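Local coordinates for 2-C-methyl-D-erythritol 4-phosphate cytidylyltransferase (Thermus thermophilus HB8, PDB 2PX7), which probably catalyses the transfer of a cytidylyl group from CTP to 2-C-methyl-D-erythritol 4-phosphate, an early step of isoprenoid biosynthesis by the DXP pathway, at residues E67-L72 with G83-E88; S134-P139 with L202-A207; L141-T146 with F164-T169. All coordinates share one frame; numbering follows the deposited sequence.

Contact 1 (E67-L72 with G83-E88)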
loop_
_atom_site.group_PDB
_atom_site.type_symbol
_atom_site.label_atom_id
_atom_site.label_comp_id
_atom_site.label_asym_id
_atom_site.label_seq_id
_atom_site.Cartn_x
_atom_site.Cartn_y
_atom_site.Cartn_z
ATOM N N GLU A 67 22.862 9.105 -17.756
ATOM C CA GLU A 67 22.528 8.066 -18.745
ATOM C C GLU A 67 21.251 7.317 -18.332
ATOM O O GLU A 67 21.150 6.817 -17.203
ATOM C CB GLU A 67 23.709 7.094 -18.873
ATOM C CG GLU A 67 23.495 5.912 -19.811
ATOM C CD GLU A 67 24.702 4.974 -19.851
ATOM O OE1 GLU A 67 25.007 4.317 -18.829
ATOM O OE2 GLU A 67 25.338 4.883 -20.925
ATOM N N VAL A 68 20.268 7.284 -19.227
ATOM C CA VAL A 68 19.048 6.505 -19.032
ATOM C C VAL A 68 18.981 5.425 -20.125
ATOM O O VAL A 68 19.071 5.723 -21.326
ATOM C CB VAL A 68 17.766 7.374 -19.046
ATOM C CG1 VAL A 68 16.525 6.528 -18.726
ATOM C CG2 VAL A 68 17.876 8.569 -18.067
ATOM N N LEU A 69 18.844 4.175 -19.691
ATOM C CA LEU A 69 18.760 3.027 -20.598
ATOM C C LEU A 69 17.434 2.333 -20.371
ATOM O O LEU A 69 17.079 2.008 -19.233
ATOM C CB LEU A 69 19.921 2.067 -20.336
ATOM C CG LEU A 69 21.339 2.612 -20.560
ATOM C CD1 LEU A 69 22.358 1.794 -19.807
ATOM C CD2 LEU A 69 21.700 2.625 -22.055
ATOM N N VAL A 70 16.699 2.123 -21.456
ATOM C CA VAL A 70 15.335 1.610 -21.402
ATOM C C VAL A 70 15.213 0.333 -22.226
ATOM O O VAL A 70 15.695 0.270 -23.364
ATOM C CB VAL A 70 14.314 2.652 -21.938
ATOM C CG1 VAL A 70 12.869 2.105 -21.876
ATOM C CG2 VAL A 70 14.429 3.971 -21.166
ATOM N N ALA A 71 14.556 -0.670 -21.648
ATOM C CA ALA A 71 14.258 -1.913 -22.337
ATOM C C ALA A 71 12.805 -1.911 -22.769
ATOM O O ALA A 71 11.918 -1.609 -21.961
ATOM C CB ALA A 71 14.532 -3.099 -21.438
ATOM N N LEU A 72 12.553 -2.238 -24.037
ATOM C CA LEU A 72 11.186 -2.326 -24.526
ATOM C C LEU A 72 10.905 -3.698 -25.140
ATOM O O LEU A 72 11.831 -4.367 -25.600
ATOM C CB LEU A 72 10.900 -1.210 -25.545
ATOM C CG LEU A 72 10.843 0.227 -25.022
ATOM C CD1 LEU A 72 10.637 1.191 -26.178
ATOM C CD2 LEU A 72 9.744 0.398 -23.956
ATOM N N GLY A 83 15.267 11.669 -23.914
ATOM C CA GLY A 83 16.663 11.541 -23.516
ATOM C C GLY A 83 16.906 10.173 -22.906
ATOM O O GLY A 83 16.901 10.037 -21.662
ATOM N N ALA A 84 17.083 9.167 -23.773
ATOM C CA ALA A 84 17.285 7.774 -23.364
ATOM C C ALA A 84 17.808 6.910 -24.519
ATOM O O ALA A 84 17.543 7.195 -25.683
ATOM C CB ALA A 84 15.986 7.177 -22.813
ATOM N N VAL A 85 18.542 5.852 -24.181
ATOM C CA VAL A 85 18.960 4.831 -25.153
ATOM C C VAL A 85 18.098 3.573 -24.966
ATOM O O VAL A 85 17.869 3.146 -23.843
ATOM C CB VAL A 85 20.487 4.548 -25.050
ATOM C CG1 VAL A 85 20.890 3.309 -25.858
ATOM C CG2 VAL A 85 21.292 5.789 -25.507
ATOM N N PHE A 86 17.596 3.019 -26.069
ATOM C CA PHE A 86 16.648 1.899 -26.042
ATOM C C PHE A 86 17.247 0.590 -26.557
ATOM O O PHE A 86 18.038 0.593 -27.500
ATOM C CB PHE A 86 15.400 2.237 -26.857
ATOM C CG PHE A 86 14.613 3.394 -26.307
ATOM C CD1 PHE A 86 13.544 3.171 -25.446
ATOM C CD2 PHE A 86 14.947 4.706 -26.643
ATOM C CE1 PHE A 86 12.815 4.240 -24.922
ATOM C CE2 PHE A 86 14.221 5.792 -26.130
ATOM C CZ PHE A 86 13.155 5.557 -25.262
ATOM N N LEU A 87 16.868 -0.519 -25.927
ATOM C CA LEU A 87 17.228 -1.857 -26.398
ATOM C C LEU A 87 16.011 -2.759 -26.242
ATOM O O LEU A 87 15.025 -2.370 -25.604
ATOM C CB LEU A 87 18.387 -2.468 -25.596
ATOM C CG LEU A 87 19.332 -1.824 -24.581
ATOM C CD1 LEU A 87 20.278 -2.887 -24.049
ATOM C CD2 LEU A 87 20.154 -0.680 -25.172
ATOM N N GLU A 88 16.086 -3.956 -26.818
ATOM C CA GLU A 88 15.008 -4.932 -26.701
ATOM C C GLU A 88 15.166 -5.684 -25.389
ATOM O O GLU A 88 16.254 -6.176 -25.077
ATOM C CB GLU A 88 15.012 -5.912 -27.877
ATOM C CG GLU A 88 14.969 -5.232 -29.236
ATOM C CD GLU A 88 14.836 -6.198 -30.395
ATOM O OE1 GLU A 88 15.422 -7.309 -30.372
ATOM O OE2 GLU A 88 14.121 -5.825 -31.346
#
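Val70 lies alongside Phe86, both side chains pointing the same way, so that the CD1-CE1 side of the ring lies against the branched valine, oblique to its plane: Phe86 CD1 is 3.6 Å from Val70 CB, and Phe86 CE1 is 3.7 Å from Val70 CG1. Standing anti to the backbone N (chi1 -180°), CG1 meets the ring, while the second branch, CG2, reaches Ala84 CB at 3.9 Å. Cutting Val70 back to an alanine removes both methyl branches, which would probably open a gap beside Phe86 CE1 and take one apolar neighbour from Ala84 CB. Leu72 comes to the same ring at a slant, with its CD1 3.6 Å from Phe86 CD1. Beneath these side chains, four backbone hydrogen bonds join the two strands as a parallel ladder. Val70 takes part through both its polar atoms, its N donating to Val85 O (2.8 Å) and its O accepting from Leu87 N (2.9 Å, 159° at the hydrogen). This is the edge of the mixed, Rossmann-like sheet of the cytidylyltransferase: strand 85-88 is outermost in the chain, reached from strand 67-72 by a connection without a helix. Beta-branched and aliphatic residues suit strands that are covered by helices. On the face of Val70 and Phe86, Leu55 of helix 54-61 packs against both. On the other face, Leu69 CD2 meets Val85 CB at 3.8 Å, and Leu100 of helix 93-103 covers Leu69, Ala71 and Leu87; Ala71, with only a methyl, also touches Ser96 of that helix. Farther out, Phe86 touches Pro78 and Pro79 of the connecting loop. Leu72 packs on Ala45 and Phe46, which follow Lys44, a predicted transition-state stabiliser whose side chain is about 8 Å from that of Leu72.

Contact 2 (S134-P139 with L202-A207)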
loop_
_atom_site.group_PDB
_atom_site.type_symbol
_atom_site.label_atom_id
_atom_site.label_comp_id
_atom_site.label_asym_id
_atom_site.label_seq_id
_atom_site.Cartn_x
_atom_site.Cartn_y
_atom_site.Cartn_z
ATOM N N SER A 134 26.940 2.746 0.378
ATOM C CA SER A 134 26.741 1.373 0.819
ATOM C C SER A 134 26.877 0.351 -0.310
ATOM O O SER A 134 27.071 -0.835 -0.045
ATOM C CB SER A 134 25.371 1.219 1.478
ATOM O OG SER A 134 24.358 1.172 0.476
ATOM N N GLY A 135 26.753 0.805 -1.549
ATOM C CA GLY A 135 26.826 -0.090 -2.688
ATOM C C GLY A 135 25.554 -0.823 -3.032
ATOM O O GLY A 135 25.471 -1.425 -4.081
ATOM N N ALA A 136 24.566 -0.797 -2.141
ATOM C CA ALA A 136 23.276 -1.458 -2.383
ATOM C C ALA A 136 22.262 -0.814 -1.459
ATOM O O ALA A 136 22.427 -0.898 -0.258
ATOM C CB ALA A 136 23.362 -2.975 -2.101
ATOM N N ALA A 137 21.227 -0.184 -2.021
ATOM C CA ALA A 137 20.210 0.509 -1.220
ATOM C C ALA A 137 18.827 0.443 -1.860
ATOM O O ALA A 137 18.660 0.674 -3.068
ATOM C CB ALA A 137 20.608 1.961 -0.985
ATOM N N VAL A 138 17.840 0.147 -1.025
ATOM C CA VAL A 138 16.467 -0.078 -1.451
ATOM C C VAL A 138 15.468 0.778 -0.626
ATOM O O VAL A 138 15.550 0.790 0.613
ATOM C CB VAL A 138 16.147 -1.594 -1.275
ATOM C CG1 VAL A 138 14.701 -1.881 -1.489
ATOM C CG2 VAL A 138 17.011 -2.423 -2.236
ATOM N N PRO A 139 14.512 1.462 -1.307
ATOM C CA PRO A 139 13.422 2.117 -0.569
ATOM C C PRO A 139 12.335 1.146 -0.118
ATOM O O PRO A 139 11.901 0.280 -0.889
ATOM C CB PRO A 139 12.879 3.148 -1.561
ATOM C CG PRO A 139 13.137 2.516 -2.925
ATOM C CD PRO A 139 14.390 1.665 -2.768
ATOM N N LEU A 202 24.676 -13.043 -3.027
ATOM C CA LEU A 202 26.141 -12.961 -2.987
ATOM C C LEU A 202 26.715 -12.944 -1.574
ATOM O O LEU A 202 27.881 -13.242 -1.370
ATOM C CB LEU A 202 26.627 -11.714 -3.748
ATOM C CG LEU A 202 26.701 -11.728 -5.275
ATOM C CD1 LEU A 202 27.162 -10.347 -5.760
ATOM C CD2 LEU A 202 27.667 -12.800 -5.805
ATOM N N GLY A 203 25.902 -12.594 -0.591
ATOM C CA GLY A 203 26.408 -12.385 0.744
ATOM C C GLY A 203 26.639 -10.901 0.987
ATOM O O GLY A 203 27.252 -10.534 1.988
ATOM N N TYR A 204 26.163 -10.053 0.073
ATOM C CA TYR A 204 26.357 -8.600 0.200
ATOM C C TYR A 204 25.168 -7.925 0.937
ATOM O O TYR A 204 24.006 -8.130 0.563
ATOM C CB TYR A 204 26.574 -7.937 -1.166
ATOM C CG TYR A 204 27.192 -6.533 -1.086
ATOM C CD1 TYR A 204 28.563 -6.346 -1.247
ATOM C CD2 TYR A 204 26.398 -5.402 -0.842
ATOM C CE1 TYR A 204 29.141 -5.083 -1.167
ATOM C CE2 TYR A 204 26.967 -4.120 -0.754
ATOM C CZ TYR A 204 28.340 -3.979 -0.920
ATOM O OH TYR A 204 28.927 -2.756 -0.852
ATOM N N PRO A 205 25.468 -7.095 1.959
ATOM C CA PRO A 205 24.419 -6.419 2.745
ATOM C C PRO A 205 23.662 -5.373 1.918
ATOM O O PRO A 205 24.264 -4.572 1.211
ATOM C CB PRO A 205 25.213 -5.742 3.880
ATOM C CG PRO A 205 26.594 -5.505 3.273
ATOM C CD PRO A 205 26.828 -6.739 2.425
ATOM N N VAL A 206 22.345 -5.392 1.992
ATOM C CA VAL A 206 21.559 -4.407 1.246
ATOM C C VAL A 206 20.886 -3.455 2.228
ATOM O O VAL A 206 20.052 -3.872 3.006
ATOM C CB VAL A 206 20.517 -5.074 0.315
ATOM C CG1 VAL A 206 19.714 -4.029 -0.454
ATOM C CG2 VAL A 206 21.219 -6.066 -0.647
ATOM N N ALA A 207 21.258 -2.184 2.167
ATOM C CA ALA A 207 20.714 -1.171 3.054
ATOM C C ALA A 207 19.314 -0.745 2.631
ATOM O O ALA A 207 18.943 -0.840 1.458
ATOM C CB ALA A 207 21.647 0.044 3.118
HETATM O O HOH W 1 25.179 -2.121 1.858
#
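Ser134 O, at the end of helix 121-134, is gripped by two donors: Tyr204 OH at 2.8 Å and water 1, whose oxygen is 3.0 Å away. The same water also donates to Pro205 O, bridging the two segments. The tyrosine is well suited here, since its long ring carries the hydroxyl across to the carbonyl of the last helical residue, past which the helix has no further N-H to offer it; with CG anti to the backbone N (chi1 -163°), the ring also brings CE2 to 4.0 Å from Ala136 CB. Gly135, with positive phi, turns the chain out of the helix where a CB would run into Tyr204 OH. Beyond that turn the two segments pair in parallel at the other edge of the Rossmann-like sheet, where 207-210 is the outermost strand within the chain. Ala207 is held through both its backbone N and its O: the N donates to Ala136 O (3.0 Å), arriving above the carbonyl plane, and the O accepts from Val138 N (2.9 Å). The lone methyl of Ala136 suits a place where Val206 CG2 as well as the tyrosine ring comes against it. Val138 CG2 and Val206 CG1 meet at 3.6 Å, with Ala196 of helix 195-201 touching both valines. Tyr155 of the second subunit packs on the same two side chains. Gly203, in a Schellman motif, ends helix 195-201 and starts the loop that delivers Tyr204.

Contact 3 (L141-T146 with F164-T169)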
loop_
_atom_site.group_PDB
_atom_site.type_symbol
_atom_site.label_atom_id
_atom_site.label_comp_id
_atom_site.label_asym_id
_atom_site.label_seq_id
_atom_site.Cartn_x
_atom_site.Cartn_y
_atom_site.Cartn_z
ATOM N N LEU A 141 8.604 0.760 2.557
ATOM C CA LEU A 141 7.540 1.386 3.342
ATOM C C LEU A 141 7.035 0.415 4.386
ATOM O O LEU A 141 7.047 -0.805 4.161
ATOM C CB LEU A 141 6.352 1.797 2.458
ATOM C CG LEU A 141 6.404 3.022 1.543
ATOM C CD1 LEU A 141 5.067 3.139 0.864
ATOM C CD2 LEU A 141 6.706 4.304 2.284
ATOM N N PRO A 142 6.524 0.945 5.527
ATOM C CA PRO A 142 5.899 -0.006 6.454
ATOM C C PRO A 142 4.632 -0.562 5.805
ATOM O O PRO A 142 4.043 0.098 4.946
ATOM C CB PRO A 142 5.531 0.855 7.685
ATOM C CG PRO A 142 6.110 2.221 7.435
ATOM C CD PRO A 142 6.436 2.346 5.988
ATOM N N VAL A 143 4.237 -1.766 6.198
ATOM C CA VAL A 143 2.957 -2.328 5.795
ATOM C C VAL A 143 1.854 -1.576 6.566
ATOM O O VAL A 143 1.819 -1.638 7.787
ATOM C CB VAL A 143 2.886 -3.848 6.084
ATOM C CG1 VAL A 143 1.474 -4.401 5.796
ATOM C CG2 VAL A 143 3.943 -4.611 5.262
ATOM N N PRO A 144 0.955 -0.870 5.852
ATOM C CA PRO A 144 0.001 0.060 6.493
ATOM C C PRO A 144 -1.263 -0.566 7.099
ATOM O O PRO A 144 -1.966 0.101 7.876
ATOM C CB PRO A 144 -0.398 0.973 5.337
ATOM C CG PRO A 144 -0.282 0.110 4.119
ATOM C CD PRO A 144 0.791 -0.906 4.385
ATOM N N ASP A 145 -1.546 -1.819 6.744
ATOM C CA ASP A 145 -2.808 -2.474 7.067
ATOM C C ASP A 145 -2.517 -3.776 7.771
ATOM O O ASP A 145 -1.416 -4.312 7.645
ATOM C CB ASP A 145 -3.582 -2.817 5.789
ATOM C CG ASP A 145 -3.906 -1.607 4.931
ATOM O OD1 ASP A 145 -4.366 -0.570 5.463
ATOM O OD2 ASP A 145 -3.732 -1.714 3.691
ATOM N N THR A 146 -3.502 -4.311 8.477
ATOM C CA THR A 146 -3.399 -5.670 8.977
ATOM C C THR A 146 -3.000 -6.576 7.809
ATOM O O THR A 146 -3.540 -6.489 6.707
ATOM C CB THR A 146 -4.705 -6.142 9.667
ATOM O OG1 THR A 146 -4.937 -5.323 10.813
ATOM C CG2 THR A 146 -4.618 -7.613 10.143
ATOM N N PHE A 164 7.342 -6.437 8.788
ATOM C CA PHE A 164 7.378 -6.526 7.329
ATOM C C PHE A 164 7.431 -5.160 6.676
ATOM O O PHE A 164 7.043 -4.151 7.283
ATOM C CB PHE A 164 6.169 -7.305 6.806
ATOM C CG PHE A 164 6.256 -8.777 7.052
ATOM C CD1 PHE A 164 6.917 -9.610 6.144
ATOM C CD2 PHE A 164 5.698 -9.336 8.202
ATOM C CE1 PHE A 164 7.017 -10.970 6.370
ATOM C CE2 PHE A 164 5.783 -10.704 8.443
ATOM C CZ PHE A 164 6.451 -11.527 7.524
ATOM N N ARG A 165 7.920 -5.143 5.435
ATOM C CA ARG A 165 8.011 -3.932 4.642
ATOM C C ARG A 165 7.503 -4.191 3.225
ATOM O O ARG A 165 7.527 -5.325 2.737
ATOM C CB ARG A 165 9.462 -3.428 4.581
ATOM C CG ARG A 165 10.118 -3.094 5.907
ATOM C CD ARG A 165 9.360 -2.015 6.706
ATOM N NE ARG A 165 10.073 -1.723 7.938
ATOM C CZ ARG A 165 9.986 -2.426 9.074
ATOM N NH1 ARG A 165 9.170 -3.462 9.197
ATOM N NH2 ARG A 165 10.714 -2.058 10.118
ATOM N N LEU A 166 7.020 -3.131 2.590
ATOM C CA LEU A 166 6.754 -3.120 1.167
ATOM C C LEU A 166 7.998 -2.558 0.483
ATOM O O LEU A 166 8.474 -1.471 0.836
ATOM C CB LEU A 166 5.520 -2.258 0.846
ATOM C CG LEU A 166 4.217 -2.723 1.505
ATOM C CD1 LEU A 166 3.096 -1.760 1.224
ATOM C CD2 LEU A 166 3.850 -4.116 1.073
ATOM N N VAL A 167 8.527 -3.314 -0.478
ATOM C CA VAL A 167 9.735 -2.921 -1.194
ATOM C C VAL A 167 9.373 -2.125 -2.446
ATOM O O VAL A 167 8.519 -2.555 -3.244
ATOM C CB VAL A 167 10.593 -4.174 -1.538
ATOM C CG1 VAL A 167 11.878 -3.774 -2.236
ATOM C CG2 VAL A 167 10.922 -4.969 -0.275
ATOM N N GLN A 168 10.018 -0.966 -2.627
ATOM C CA GLN A 168 9.773 -0.137 -3.819
ATOM C C GLN A 168 11.030 -0.049 -4.682
ATOM O O GLN A 168 11.988 -0.789 -4.466
ATOM C CB GLN A 168 9.329 1.276 -3.421
ATOM C CG GLN A 168 8.218 1.314 -2.356
ATOM C CD GLN A 168 7.760 2.713 -2.109
ATOM O OE1 GLN A 168 8.537 3.564 -1.685
ATOM N NE2 GLN A 168 6.507 2.978 -2.402
ATOM N N THR A 169 10.993 0.852 -5.667
ATOM C CA THR A 169 12.136 1.201 -6.501
ATOM C C THR A 169 12.135 2.742 -6.590
ATOM O O THR A 169 11.147 3.361 -6.235
ATOM C CB THR A 169 12.077 0.544 -7.945
ATOM O OG1 THR A 169 11.076 1.196 -8.743
ATOM C CG2 THR A 169 11.786 -0.965 -7.878
HETATM O O HOH W 2 5.593 -2.344 8.860
#
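Leu141 and Leu166 form a hydrogen-bonded antiparallel pair where the central sheet runs out toward the arm through which IspD enzymes dimerise; here Arg165, Leu166 and Val167 also pair in an antiparallel ladder with a strand of the second subunit. The tightly packed part centres on the two leucines: Leu141 N donates to Leu166 O and Leu166 N to Leu141 O, both at 2.8 Å and both in the carbonyl plane. Leu141 CD1 lies 3.6 Å from Gln168 NE2, against the flat amide whose OE1 is taken by Glu212 N. Leu166 CD1 meets Pro144 CD at 4.0 Å, the two side chains at about a right angle. Val143, a compact branched residue, puts CG2 at 3.8 Å from Phe164 CB, while its O accepts from Arg161, predicted to position the substrate MEP. The looser side, by contrast, is bridged by solvent: past the exposed Pro142 the two backbones part, and water 2 spans the gap, accepting from Val143 N and donating to Phe164 O. Arg165 lays its aliphatic stem along this side, CD 4.0 Å from Pro142 CA. Bent at chi2 (-58°), it folds back until NH1 reaches Phe164 O at 2.9 Å, above the carbonyl plane, while also bonding Glu162 O.

All three contacts belong to one mixed sheet. Contact 1 lies at one edge and contact 2 at the other, their centres about 25 Å apart, whereas contact 3 lies where neighbouring strands 136-142 and 165-174 reach the dimer interface, its centre about 29 Å from that of contact 1. Contacts 2 and 3 share strand 136-142 and touch: Pro139 O and Gln168 N are 2.9 Å apart in a probable hydrogen bond, and Val138 CG1 packs on Val167 CG1 at 3.5 Å. Residues predicted to act on the substrates lie near contacts 1 and 3, on opposite sides of the chain's centre: Lys44 by contact 1, Arg161 and Lys217 by contact 3, the side chain of Lys217 about 8 Å from that of Gln168.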